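Local coordinates for 6-phospho-beta-glucosidase (Thermotoga maritima, PDB 1UP6), which hydrolyses cellobiose 6'-phosphate to glucose 6-phosphate and glucose, with NAD+ and a manganese ion as cofactors, at residues K158-C163 / H314-R319; L375-K380 / E411-G416; G83-R88 / E265-E270. All coordinates share one frame; numbering follows the deposited sequence.

Contact 1 of 3, residues K158-C163 / H314-R319; sequences KFIGLC and HIVNTR. With NAD (nicotinamide-adenine-dinucleotide), chain I.
Ile315 and Val316 bring strand 312-319 up against Gly161 and Leu162 at the end of strand 159-161, an edge strand of the six-stranded parallel Rossmann sheet. The strands run at 127° to each other and share a single antiparallel bridge, which joins that edge to the edge of the antiparallel sheet in the C-terminal family part. At Ile315 the link is solvent-mediated: a water that takes a weak bond from Cys163 N can donate to the Ile315 carbonyl. Cys163 itself binds manganese together with His193. Val316 comes next and meets two side chains, its CB lying 3.7 Å from Ile160 CG2 while its CG1 is 3.7 Å from Leu162 CD1. Ile160 reaches it because CG2 stands anti to its own backbone N; Leu162 O accepts a weak bond from the nicotinamide amide of NAD. Asn317 then makes the bridge with Gly161, whose O takes two donors. Asn317 N approaches at 2.9 Å, while Asn317 ND2, also bonded to Glu334, arrives at 3.2 Å from above the carbonyl plane, with Gly161 O lying in the plane of the Asn317 amide. The return bond, Gly161 N to Asn317 O, is weak at 3.4 Å. A water donates to both Phe159 O and Asn317 O.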
loop_
_atom_site.group_PDB
_atom_site.type_symbol
_atom_site.label_atom_id
_atom_site.label_comp_id
_atom_site.label_asym_id
_atom_site.label_seq_id
_atom_site.Cartn_x
_atom_site.Cartn_y
_atom_site.Cartn_z
ATOM N N LYS A 158 0.602 -22.791 8.981
ATOM C CA LYS A 158 1.195 -23.134 10.276
ATOM C C LYS A 158 2.642 -23.625 10.179
ATOM O O LYS A 158 3.020 -24.721 10.683
ATOM C CB LYS A 158 0.318 -24.108 11.034
ATOM C CG LYS A 158 -1.001 -23.499 11.441
ATOM C CD LYS A 158 -2.126 -24.500 11.300
ATOM C CE LYS A 158 -2.400 -25.142 12.624
ATOM N NZ LYS A 158 -2.099 -26.582 12.541
ATOM N N PHE A 159 3.457 -22.800 9.531
ATOM C CA PHE A 159 4.857 -23.102 9.349
ATOM C C PHE A 159 5.648 -21.952 9.914
ATOM O O PHE A 159 5.687 -20.872 9.317
ATOM C CB PHE A 159 5.214 -23.303 7.874
ATOM C CG PHE A 159 6.621 -23.808 7.661
ATOM C CD1 PHE A 159 7.701 -22.945 7.694
ATOM C CD2 PHE A 159 6.863 -25.149 7.445
ATOM C CE1 PHE A 159 9.012 -23.417 7.489
ATOM C CE2 PHE A 159 8.166 -25.622 7.243
ATOM C CZ PHE A 159 9.233 -24.751 7.268
ATOM N N ILE A 160 6.291 -22.182 11.055
ATOM C CA ILE A 160 6.999 -21.101 11.746
ATOM C C ILE A 160 8.517 -21.302 11.705
ATOM O O ILE A 160 9.042 -22.280 12.231
ATOM C CB ILE A 160 6.520 -20.993 13.209
ATOM C CG1 ILE A 160 5.015 -20.716 13.294
ATOM C CG2 ILE A 160 7.259 -19.882 13.933
ATOM C CD1 ILE A 160 4.421 -21.042 14.668
ATOM N N GLY A 161 9.222 -20.379 11.078
ATOM C CA GLY A 161 10.663 -20.482 10.981
ATOM C C GLY A 161 11.349 -19.971 12.240
ATOM O O GLY A 161 11.051 -18.913 12.771
ATOM N N LEU A 162 12.272 -20.747 12.754
ATOM C CA LEU A 162 12.999 -20.307 13.925
ATOM C C LEU A 162 14.478 -20.205 13.619
ATOM O O LEU A 162 14.984 -20.757 12.620
ATOM C CB LEU A 162 12.794 -21.286 15.067
ATOM C CG LEU A 162 12.070 -20.810 16.326
ATOM C CD1 LEU A 162 10.922 -19.817 16.032
ATOM C CD2 LEU A 162 11.601 -21.986 17.187
ATOM N N CYS A 163 15.171 -19.494 14.491
ATOM C CA CYS A 163 16.622 -19.351 14.458
ATOM C C CYS A 163 17.069 -19.148 15.896
ATOM O O CYS A 163 16.257 -18.771 16.742
ATOM C CB CYS A 163 16.943 -18.099 13.660
ATOM S SG CYS A 163 18.706 -17.713 13.586
ATOM N N HIS A 314 7.515 -13.759 21.087
ATOM C CA HIS A 314 8.548 -14.595 20.505
ATOM C C HIS A 314 8.975 -14.029 19.161
ATOM O O HIS A 314 8.144 -13.718 18.319
ATOM C CB HIS A 314 8.026 -16.037 20.355
ATOM C CG HIS A 314 7.839 -16.733 21.660
ATOM N ND1 HIS A 314 8.892 -17.208 22.404
ATOM C CD2 HIS A 314 6.725 -16.990 22.382
ATOM C CE1 HIS A 314 8.435 -17.734 23.527
ATOM N NE2 HIS A 314 7.120 -17.639 23.524
ATOM N N ILE A 315 10.280 -13.906 18.954
ATOM C CA ILE A 315 10.779 -13.478 17.665
ATOM C C ILE A 315 10.838 -14.678 16.758
ATOM O O ILE A 315 11.560 -15.591 17.029
ATOM C CB ILE A 315 12.143 -12.771 17.835
ATOM C CG1 ILE A 315 11.960 -11.528 18.712
ATOM C CG2 ILE A 315 12.747 -12.355 16.479
ATOM C CD1 ILE A 315 13.255 -10.930 19.298
ATOM N N VAL A 316 10.055 -14.687 15.689
ATOM C CA VAL A 316 9.957 -15.845 14.803
ATOM C C VAL A 316 9.939 -15.342 13.344
ATOM O O VAL A 316 9.787 -14.133 13.118
ATOM C CB VAL A 316 8.678 -16.668 15.135
ATOM C CG1 VAL A 316 8.610 -17.029 16.618
ATOM C CG2 VAL A 316 7.387 -15.917 14.729
ATOM N N ASN A 317 10.109 -16.246 12.379
ATOM C CA ASN A 317 9.936 -15.920 10.971
ATOM C C ASN A 317 8.476 -16.144 10.528
ATOM O O ASN A 317 7.967 -17.279 10.530
ATOM C CB ASN A 317 10.941 -16.692 10.082
ATOM C CG ASN A 317 12.409 -16.271 10.338
ATOM O OD1 ASN A 317 12.991 -15.475 9.583
ATOM N ND2 ASN A 317 13.007 -16.807 11.389
ATOM N N THR A 318 7.838 -15.054 10.111
ATOM C CA THR A 318 6.447 -15.064 9.674
ATOM C C THR A 318 6.206 -13.863 8.736
ATOM O O THR A 318 7.103 -13.020 8.552
ATOM C CB THR A 318 5.517 -14.991 10.912
ATOM O OG1 THR A 318 4.133 -14.962 10.508
ATOM C CG2 THR A 318 5.724 -13.659 11.634
ATOM N N ARG A 319 5.019 -13.797 8.134
ATOM C CA ARG A 319 4.689 -12.653 7.291
ATOM C C ARG A 319 4.690 -11.344 8.089
ATOM O O ARG A 319 4.112 -11.266 9.169
ATOM C CB ARG A 319 3.328 -12.834 6.654
ATOM C CG ARG A 319 3.290 -13.781 5.504
ATOM C CD ARG A 319 1.957 -13.766 4.848
ATOM N NE ARG A 319 1.900 -14.689 3.745
ATOM C CZ ARG A 319 0.818 -15.378 3.409
ATOM N NH1 ARG A 319 -0.300 -15.237 4.103
ATOM N NH2 ARG A 319 0.880 -16.217 2.381
HETATM P PA NAD I . 23.335 -32.817 10.753
HETATM O O1A NAD I . 23.917 -32.416 9.446
HETATM O O2A NAD I . 24.199 -33.959 11.311
HETATM O O5B NAD I . 21.763 -33.234 10.523
HETATM C C5B NAD I . 20.790 -33.641 11.462
HETATM C C4B NAD I . 20.150 -35.001 11.124
HETATM O O4B NAD I . 19.172 -34.878 10.104
HETATM C C3B NAD I . 21.107 -36.099 10.643
HETATM O O3B NAD I . 21.274 -37.098 11.628
HETATM C C2B NAD I . 20.471 -36.679 9.376
HETATM O O2B NAD I . 20.421 -38.088 9.354
HETATM C C1B NAD I . 19.069 -36.095 9.388
HETATM N N9A NAD I . 18.510 -35.814 8.060
HETATM C C8A NAD I . 19.131 -35.261 6.967
HETATM N N7A NAD I . 18.217 -35.162 5.963
HETATM C C5A NAD I . 17.027 -35.637 6.404
HETATM C C6A NAD I . 15.782 -35.764 5.801
HETATM N N6A NAD I . 15.617 -35.379 4.538
HETATM N N1A NAD I . 14.727 -36.294 6.520
HETATM C C2A NAD I . 14.927 -36.700 7.825
HETATM N N3A NAD I . 16.164 -36.590 8.429
HETATM C C4A NAD I . 17.198 -36.062 7.725
HETATM O O3 NAD I . 23.583 -31.514 11.678
HETATM P PN NAD I . 22.581 -30.499 12.423
HETATM O O1N NAD I . 23.400 -29.289 12.708
HETATM O O2N NAD I . 21.966 -31.197 13.573
HETATM O O5D NAD I . 21.453 -30.095 11.346
HETATM C C5D NAD I . 20.185 -29.681 11.812
HETATM C C4D NAD I . 19.503 -28.777 10.793
HETATM O O4D NAD I . 18.945 -27.698 11.517
HETATM C C3D NAD I . 20.484 -28.164 9.795
HETATM O O3D NAD I . 19.795 -27.717 8.651
HETATM C C2D NAD I . 21.003 -26.984 10.578
HETATM O O2D NAD I . 21.618 -25.996 9.783
HETATM C C1D NAD I . 19.691 -26.528 11.198
HETATM N N1N NAD I . 19.881 -25.689 12.379
HETATM C C2N NAD I . 19.293 -24.472 12.345
HETATM C C3N NAD I . 19.400 -23.620 13.437
HETATM C C7N NAD I . 18.745 -22.284 13.367
HETATM O O7N NAD I . 19.167 -21.338 14.338
HETATM N N7N NAD I . 17.834 -22.053 12.404
HETATM C C4N NAD I . 20.131 -24.010 14.560
HETATM C C5N NAD I . 20.739 -25.260 14.579
HETATM C C6N NAD I . 20.596 -26.096 13.473
HETATM O O HOH W 1 5.484 -18.289 9.463
HETATM O O HOH W 2 13.660 -17.196 15.169
#

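Contact 2 of 3, residues L375-K380 / E411-G416; sequences LKRSKK and EYVKLG
Gly416, the C-terminal residue, is fastened to the turn at Arg377 and Lys379 by two backbone bonds. Its N donates to Arg377 O at 2.8 Å, nearly straight at 174° but arriving from above the carbonyl plane, and its OXT accepts from Lys379 N at 2.8 Å. A water that accepts from Lys380 N also donates to OXT. Beside them Leu415 is buried: CD1 rests 3.9 Å from Arg377 CA, and its side chain crosses that of Arg377 at about a right angle, with Leu406 and Ala382 adding apolar contacts. The turn that receives this tail joins two helices. Arg377, with positive phi, closes the preceding helix in a Schellman motif, and Ser378 is the N-cap of helix 379-388, its OG bonded to Leu381 N. The terminal carboxylate thus sits at the start of a helix, where the helix end would probably stabilise its negative charge. Outward the contact loosens, and a water accepts from both Arg377 NE and Lys414 N. The Arg377 chain, bent at chi2 (-58°), brings CD within 3.4 Å of Lys414 O, which lies at the guanidinium edge. The exposed Lys379 lays its CE 3.6 Å from Leu415 O.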
loop_
_atom_site.group_PDB
_atom_site.type_symbol
_atom_site.label_atom_id
_atom_site.label_comp_id
_atom_site.label_asym_id
_atom_site.label_seq_id
_atom_site.Cartn_x
_atom_site.Cartn_y
_atom_site.Cartn_z
ATOM N N LEU A 375 10.854 -23.756 -8.698
ATOM C CA LEU A 375 9.512 -24.135 -9.126
ATOM C C LEU A 375 9.389 -24.423 -10.632
ATOM O O LEU A 375 8.593 -25.245 -11.031
ATOM C CB LEU A 375 8.471 -23.079 -8.683
ATOM C CG LEU A 375 8.131 -23.067 -7.169
ATOM C CD1 LEU A 375 7.291 -21.818 -6.728
ATOM C CD2 LEU A 375 7.515 -24.402 -6.667
ATOM N N LYS A 376 10.182 -23.734 -11.446
ATOM C CA LYS A 376 10.162 -23.913 -12.896
ATOM C C LYS A 376 11.278 -24.852 -13.350
ATOM O O LYS A 376 11.391 -25.156 -14.546
ATOM C CB LYS A 376 10.329 -22.569 -13.596
ATOM C CG LYS A 376 9.079 -22.057 -14.213
ATOM C CD LYS A 376 8.669 -20.789 -13.519
ATOM C CE LYS A 376 8.284 -19.697 -14.527
ATOM N NZ LYS A 376 6.864 -19.314 -14.323
ATOM N N ARG A 377 12.092 -25.323 -12.403
ATOM C CA ARG A 377 13.193 -26.222 -12.730
ATOM C C ARG A 377 14.046 -25.643 -13.857
ATOM O O ARG A 377 14.430 -26.337 -14.808
ATOM C CB ARG A 377 12.680 -27.634 -13.080
ATOM C CG ARG A 377 11.971 -28.296 -11.960
ATOM C CD ARG A 377 12.839 -28.419 -10.714
ATOM N NE ARG A 377 12.424 -29.481 -9.812
ATOM C CZ ARG A 377 11.309 -29.453 -9.082
ATOM N NH1 ARG A 377 10.480 -28.405 -9.133
ATOM N NH2 ARG A 377 11.013 -30.497 -8.306
ATOM N N SER A 378 14.356 -24.361 -13.712
ATOM C CA SER A 378 14.976 -23.568 -14.777
ATOM C C SER A 378 16.432 -23.164 -14.491
ATOM O O SER A 378 16.700 -22.418 -13.544
ATOM C CB SER A 378 14.134 -22.315 -15.035
ATOM O OG SER A 378 14.729 -21.534 -16.048
ATOM N N LYS A 379 17.355 -23.658 -15.321
ATOM C CA LYS A 379 18.754 -23.227 -15.322
ATOM C C LYS A 379 18.851 -21.743 -15.616
ATOM O O LYS A 379 19.514 -21.033 -14.881
ATOM C CB LYS A 379 19.573 -24.019 -16.341
ATOM C CG LYS A 379 20.738 -24.788 -15.755
ATOM C CD LYS A 379 21.566 -25.521 -16.804
ATOM C CE LYS A 379 21.590 -27.021 -16.506
ATOM N NZ LYS A 379 21.762 -27.882 -17.719
ATOM N N LYS A 380 18.170 -21.241 -16.654
ATOM C CA LYS A 380 18.211 -19.784 -16.931
ATOM C C LYS A 380 17.759 -18.975 -15.717
ATOM O O LYS A 380 18.376 -17.973 -15.385
ATOM C CB LYS A 380 17.319 -19.341 -18.096
ATOM C CG LYS A 380 17.613 -19.883 -19.461
ATOM C CD LYS A 380 16.335 -19.638 -20.305
ATOM C CE LYS A 380 16.265 -20.546 -21.529
ATOM N NZ LYS A 380 17.445 -20.286 -22.424
ATOM N N GLU A 411 21.835 -35.326 -6.935
ATOM C CA GLU A 411 20.957 -36.294 -6.297
ATOM C C GLU A 411 19.708 -35.624 -5.719
ATOM O O GLU A 411 18.766 -36.288 -5.359
ATOM C CB GLU A 411 21.672 -37.019 -5.168
ATOM C CG GLU A 411 22.718 -38.007 -5.599
ATOM C CD GLU A 411 23.714 -38.269 -4.476
ATOM O OE1 GLU A 411 24.332 -37.260 -3.931
ATOM O OE2 GLU A 411 23.881 -39.462 -4.128
ATOM N N TYR A 412 19.710 -34.309 -5.625
ATOM C CA TYR A 412 18.683 -33.615 -4.855
ATOM C C TYR A 412 17.767 -32.755 -5.687
ATOM O O TYR A 412 16.627 -32.526 -5.292
ATOM C CB TYR A 412 19.331 -32.766 -3.750
ATOM C CG TYR A 412 20.032 -33.645 -2.750
ATOM C CD1 TYR A 412 21.366 -34.041 -2.955
ATOM C CD2 TYR A 412 19.333 -34.178 -1.660
ATOM C CE1 TYR A 412 21.989 -34.891 -2.078
ATOM C CE2 TYR A 412 19.941 -35.029 -0.770
ATOM C CZ TYR A 412 21.273 -35.373 -0.979
ATOM O OH TYR A 412 21.879 -36.223 -0.105
ATOM N N VAL A 413 18.270 -32.257 -6.814
ATOM C CA VAL A 413 17.492 -31.389 -7.683
ATOM C C VAL A 413 18.025 -31.447 -9.112
ATOM O O VAL A 413 19.215 -31.702 -9.335
ATOM C CB VAL A 413 17.489 -29.946 -7.145
ATOM C CG1 VAL A 413 18.897 -29.263 -7.342
ATOM C CG2 VAL A 413 16.375 -29.149 -7.782
ATOM N N LYS A 414 17.144 -31.248 -10.082
ATOM C CA LYS A 414 17.561 -31.203 -11.477
ATOM C C LYS A 414 16.938 -29.961 -12.098
ATOM O O LYS A 414 15.747 -29.708 -11.982
ATOM C CB LYS A 414 17.156 -32.497 -12.252
ATOM C CG LYS A 414 17.712 -32.547 -13.677
ATOM C CD LYS A 414 17.650 -33.954 -14.327
ATOM C CE LYS A 414 17.536 -33.892 -15.875
ATOM N NZ LYS A 414 16.844 -35.109 -16.518
ATOM N N LEU A 415 17.759 -29.208 -12.793
ATOM C CA LEU A 415 17.342 -27.984 -13.445
ATOM C C LEU A 415 17.644 -28.095 -14.931
ATOM O O LEU A 415 18.672 -28.660 -15.303
ATOM C CB LEU A 415 18.132 -26.839 -12.833
ATOM C CG LEU A 415 17.474 -25.936 -11.789
ATOM C CD1 LEU A 415 16.572 -26.614 -10.752
ATOM C CD2 LEU A 415 18.505 -25.055 -11.102
ATOM N N GLY A 416 16.758 -27.567 -15.777
ATOM C CA GLY A 416 16.919 -27.694 -17.223
ATOM C C GLY A 416 16.840 -26.387 -18.018
ATOM O O GLY A 416 17.014 -26.400 -19.267
ATOM O OXT GLY A 416 16.615 -25.282 -17.467
HETATM O O HOH W 3 14.299 -31.657 -9.331
HETATM O O HOH W 4 17.024 -23.035 -18.464
#

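Contact 3 of 3, residues G83-R88 / E265-E270; sequences GGLKGR and EVMKIE. With G6P (6-O-phosphono-alpha-D-glucopyranose), chain K; NAD (nicotinamide-adenine-dinucleotide), chain I.
Leu85 and Met267, a selenomethionine, supply most of the apolar contact between helix 84-93 of the Rossmann domain and helix 262-277. The axes of the two short segments run 157° apart and come no closer than 10.6 Å, so side chains bridge the gap. The two side chains run alongside each other head to tail, Leu85 CD1 reaching Met267 CG at 3.5 Å. A bend at chi3 lays Met267 CE along the Leu85 backbone, 3.6 Å from Leu85 O. On its other branch, Leu85 CD2 touches Val266 CG1 more loosely at 4.2 Å. Leu85 also packs against the Glu270 carboxylate and the NAD pyrophosphate.

Charged bonds go to the ligands rather than from helix to helix. Arg88 grips the phosphate of glucose 6-phosphate with a two-pronged, edge-on hold: NH1 donates to O3P at 2.7 Å and NH2 to O2P at 2.9 Å, both close to straight, with the phosphorus in the guanidinium plane. Its chain is extended, with CG anti to the backbone N (chi1 -175°), and a salt bridge from NE to Glu92 helps fix its rotation. Arg262 binds the same ligand.

Plain proximity accounts for the rest. Val266 CG2 lies 3.8 Å from O2P of the sugar phosphate, and Glu270 OE2 is 3.2 Å from O2A of the NAD pyrophosphate. This suggests that the arginines hold the sugar phosphate by charge, whereas Glu270 lies beside the pyrophosphate with Lys42, its long and weak ion-pair partner and itself bonded to NAD, probably offsetting part of the negative charge.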
loop_
_atom_site.group_PDB
_atom_site.type_symbol
_atom_site.label_atom_id
_atom_site.label_comp_id
_atom_site.label_asym_id
_atom_site.label_seq_id
_atom_site.Cartn_x
_atom_site.Cartn_y
_atom_site.Cartn_z
ATOM N N GLY A 83 21.109 -33.461 2.453
ATOM C CA GLY A 83 22.435 -33.657 1.903
ATOM C C GLY A 83 23.547 -33.813 2.935
ATOM O O GLY A 83 24.677 -34.093 2.568
ATOM N N GLY A 84 23.238 -33.628 4.215
ATOM C CA GLY A 84 24.205 -33.843 5.283
ATOM C C GLY A 84 25.385 -32.871 5.331
ATOM O O GLY A 84 25.369 -31.800 4.689
ATOM N N LEU A 85 26.404 -33.232 6.100
ATOM C CA LEU A 85 27.570 -32.367 6.253
ATOM C C LEU A 85 28.419 -32.333 5.002
ATOM O O LEU A 85 29.043 -31.316 4.714
ATOM C CB LEU A 85 28.409 -32.734 7.479
ATOM C CG LEU A 85 27.823 -32.357 8.855
ATOM C CD1 LEU A 85 28.615 -33.027 10.004
ATOM C CD2 LEU A 85 27.746 -30.839 9.070
ATOM N N LYS A 86 28.423 -33.426 4.246
ATOM C CA LYS A 86 28.971 -33.438 2.893
ATOM C C LYS A 86 28.351 -32.345 1.998
ATOM O O LYS A 86 29.071 -31.654 1.292
ATOM C CB LYS A 86 28.839 -34.846 2.281
ATOM C CG LYS A 86 28.599 -34.885 0.740
ATOM C CD LYS A 86 29.240 -36.132 0.079
ATOM C CE LYS A 86 29.664 -35.813 -1.374
ATOM N NZ LYS A 86 30.916 -34.938 -1.534
ATOM N N GLY A 87 27.036 -32.163 2.039
ATOM C CA GLY A 87 26.401 -31.082 1.277
ATOM C C GLY A 87 26.860 -29.699 1.736
ATOM O O GLY A 87 27.180 -28.799 0.930
ATOM N N ARG A 88 26.912 -29.538 3.052
ATOM C CA ARG A 88 27.390 -28.317 3.674
ATOM C C ARG A 88 28.843 -27.994 3.290
ATOM O O ARG A 88 29.171 -26.848 2.971
ATOM C CB ARG A 88 27.229 -28.400 5.175
ATOM C CG ARG A 88 27.601 -27.101 5.898
ATOM C CD ARG A 88 27.787 -27.264 7.382
ATOM N NE ARG A 88 28.311 -26.055 8.000
ATOM C CZ ARG A 88 28.291 -25.790 9.313
ATOM N NH1 ARG A 88 27.770 -26.650 10.182
ATOM N NH2 ARG A 88 28.790 -24.660 9.763
ATOM N N GLU A 265 35.202 -29.554 10.246
ATOM C CA GLU A 265 35.533 -29.596 11.645
ATOM C C GLU A 265 34.349 -29.889 12.557
ATOM O O GLU A 265 34.517 -30.326 13.680
ATOM C CB GLU A 265 36.373 -28.395 12.075
ATOM C CG GLU A 265 35.658 -27.086 12.024
ATOM C CD GLU A 265 36.609 -25.900 12.227
ATOM O OE1 GLU A 265 37.855 -26.064 12.060
ATOM O OE2 GLU A 265 36.113 -24.784 12.548
ATOM N N VAL A 266 33.150 -29.680 12.045
ATOM C CA VAL A 266 31.952 -30.105 12.730
ATOM C C VAL A 266 31.762 -31.630 12.599
ATOM O O VAL A 266 31.157 -32.250 13.466
ATOM C CB VAL A 266 30.772 -29.338 12.158
ATOM C CG1 VAL A 266 29.469 -29.756 12.794
ATOM C CG2 VAL A 266 30.992 -27.838 12.365
HETATM N N MSE A 267 32.281 -32.223 11.519
HETATM C CA MSE A 267 32.206 -33.681 11.390
HETATM C C MSE A 267 33.011 -34.271 12.553
HETATM O O MSE A 267 32.603 -35.263 13.125
HETATM C CB MSE A 267 32.747 -34.180 10.049
HETATM C CG MSE A 267 31.733 -34.190 8.890
HETATM SE SE MSE A 267 32.688 -34.426 7.134
HETATM C CE MSE A 267 31.912 -33.005 6.021
ATOM N N LYS A 268 34.131 -33.649 12.911
ATOM C CA LYS A 268 34.930 -34.129 14.029
ATOM C C LYS A 268 34.254 -33.903 15.377
ATOM O O LYS A 268 34.294 -34.783 16.243
ATOM C CB LYS A 268 36.336 -33.532 14.017
ATOM C CG LYS A 268 37.117 -33.902 12.763
ATOM C CD LYS A 268 38.613 -33.655 12.897
ATOM C CE LYS A 268 39.154 -32.728 11.805
ATOM N NZ LYS A 268 38.363 -31.449 11.731
ATOM N N ILE A 269 33.630 -32.746 15.559
ATOM C CA ILE A 269 32.895 -32.479 16.778
ATOM C C ILE A 269 31.744 -33.490 16.981
ATOM O O ILE A 269 31.595 -34.050 18.066
ATOM C CB ILE A 269 32.387 -31.017 16.779
ATOM C CG1 ILE A 269 33.560 -30.051 17.019
ATOM C CG2 ILE A 269 31.303 -30.804 17.833
ATOM C CD1 ILE A 269 33.311 -28.651 16.479
ATOM N N GLU A 270 30.962 -33.725 15.922
ATOM C CA GLU A 270 29.819 -34.627 15.958
ATOM C C GLU A 270 30.213 -36.071 16.253
ATOM O O GLU A 270 29.565 -36.748 17.047
ATOM C CB GLU A 270 29.052 -34.547 14.643
ATOM C CG GLU A 270 28.118 -33.346 14.588
ATOM C CD GLU A 270 26.997 -33.548 13.587
ATOM O OE1 GLU A 270 26.895 -34.668 13.003
ATOM O OE2 GLU A 270 26.214 -32.589 13.383
HETATM C C1 G6P K . 24.466 -20.160 14.403
HETATM C C2 G6P K . 23.279 -20.032 13.461
HETATM C C3 G6P K . 22.764 -21.407 13.123
HETATM C C4 G6P K . 23.834 -22.291 12.543
HETATM C C5 G6P K . 25.038 -22.327 13.474
HETATM C C6 G6P K . 26.170 -23.104 12.791
HETATM O O1 G6P K . 24.947 -18.841 14.706
HETATM O O2 G6P K . 22.235 -19.325 14.111
HETATM O O3 G6P K . 21.694 -21.334 12.204
HETATM O O4 G6P K . 23.262 -23.591 12.451
HETATM O O5 G6P K . 25.468 -20.983 13.769
HETATM O O6 G6P K . 27.105 -23.596 13.749
HETATM P P G6P K . 28.002 -24.815 13.356
HETATM O O1P G6P K . 28.484 -25.496 14.723
HETATM O O2P G6P K . 29.223 -24.450 12.641
HETATM O O3P G6P K . 27.192 -25.959 12.701
HETATM P PA NAD I . 23.335 -32.817 10.753
HETATM O O1A NAD I . 23.917 -32.416 9.446
HETATM O O2A NAD I . 24.199 -33.959 11.311
HETATM O O5B NAD I . 21.763 -33.234 10.523
HETATM C C5B NAD I . 20.790 -33.641 11.462
HETATM C C4B NAD I . 20.150 -35.001 11.124
HETATM O O4B NAD I . 19.172 -34.878 10.104
HETATM C C3B NAD I . 21.107 -36.099 10.643
HETATM O O3B NAD I . 21.274 -37.098 11.628
HETATM C C2B NAD I . 20.471 -36.679 9.376
HETATM O O2B NAD I . 20.421 -38.088 9.354
HETATM C C1B NAD I . 19.069 -36.095 9.388
HETATM N N9A NAD I . 18.510 -35.814 8.060
HETATM C C8A NAD I . 19.131 -35.261 6.967
HETATM N N7A NAD I . 18.217 -35.162 5.963
HETATM C C5A NAD I . 17.027 -35.637 6.404
HETATM C C6A NAD I . 15.782 -35.764 5.801
HETATM N N6A NAD I . 15.617 -35.379 4.538
HETATM N N1A NAD I . 14.727 -36.294 6.520
HETATM C C2A NAD I . 14.927 -36.700 7.825
HETATM N N3A NAD I . 16.164 -36.590 8.429
HETATM C C4A NAD I . 17.198 -36.062 7.725
HETATM O O3 NAD I . 23.583 -31.514 11.678
HETATM P PN NAD I . 22.581 -30.499 12.423
HETATM O O1N NAD I . 23.400 -29.289 12.708
HETATM O O2N NAD I . 21.966 -31.197 13.573
HETATM O O5D NAD I . 21.453 -30.095 11.346
HETATM C C5D NAD I . 20.185 -29.681 11.812
HETATM C C4D NAD I . 19.503 -28.777 10.793
HETATM O O4D NAD I . 18.945 -27.698 11.517
HETATM C C3D NAD I . 20.484 -28.164 9.795
HETATM O O3D NAD I . 19.795 -27.717 8.651
HETATM C C2D NAD I . 21.003 -26.984 10.578
HETATM O O2D NAD I . 21.618 -25.996 9.783
HETATM C C1D NAD I . 19.691 -26.528 11.198
HETATM N N1N NAD I . 19.881 -25.689 12.379
HETATM C C2N NAD I . 19.293 -24.472 12.345
HETATM C C3N NAD I . 19.400 -23.620 13.437
HETATM C C7N NAD I . 18.745 -22.284 13.367
HETATM O O7N NAD I . 19.167 -21.338 14.338
HETATM N N7N NAD I . 17.834 -22.053 12.404
HETATM C C4N NAD I . 20.131 -24.010 14.560
HETATM C C5N NAD I . 20.739 -25.260 14.579
HETATM C C6N NAD I . 20.596 -26.096 13.473
#

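From the N terminus, residues 83-88 open contact 3 and residues 158-163 open contact 1. Contact 3 closes first, at 265-270, and contact 1 follows at 314-319, so these two long loops cross, and each ties the Rossmann part of the chain to the later part. They do not touch, their nearest atoms being about 13 Å apart, but NAD spans them, with its nicotinamide end at contact 1 and its pyrophosphate at contact 3. Contact 2 comes afterwards, in series: it closes a mostly helical loop of 30 residues and anchors the C terminus. That tail also comes back to the Rossmann side, where Tyr412 OH packs 3.3 Å from Gly83 CA.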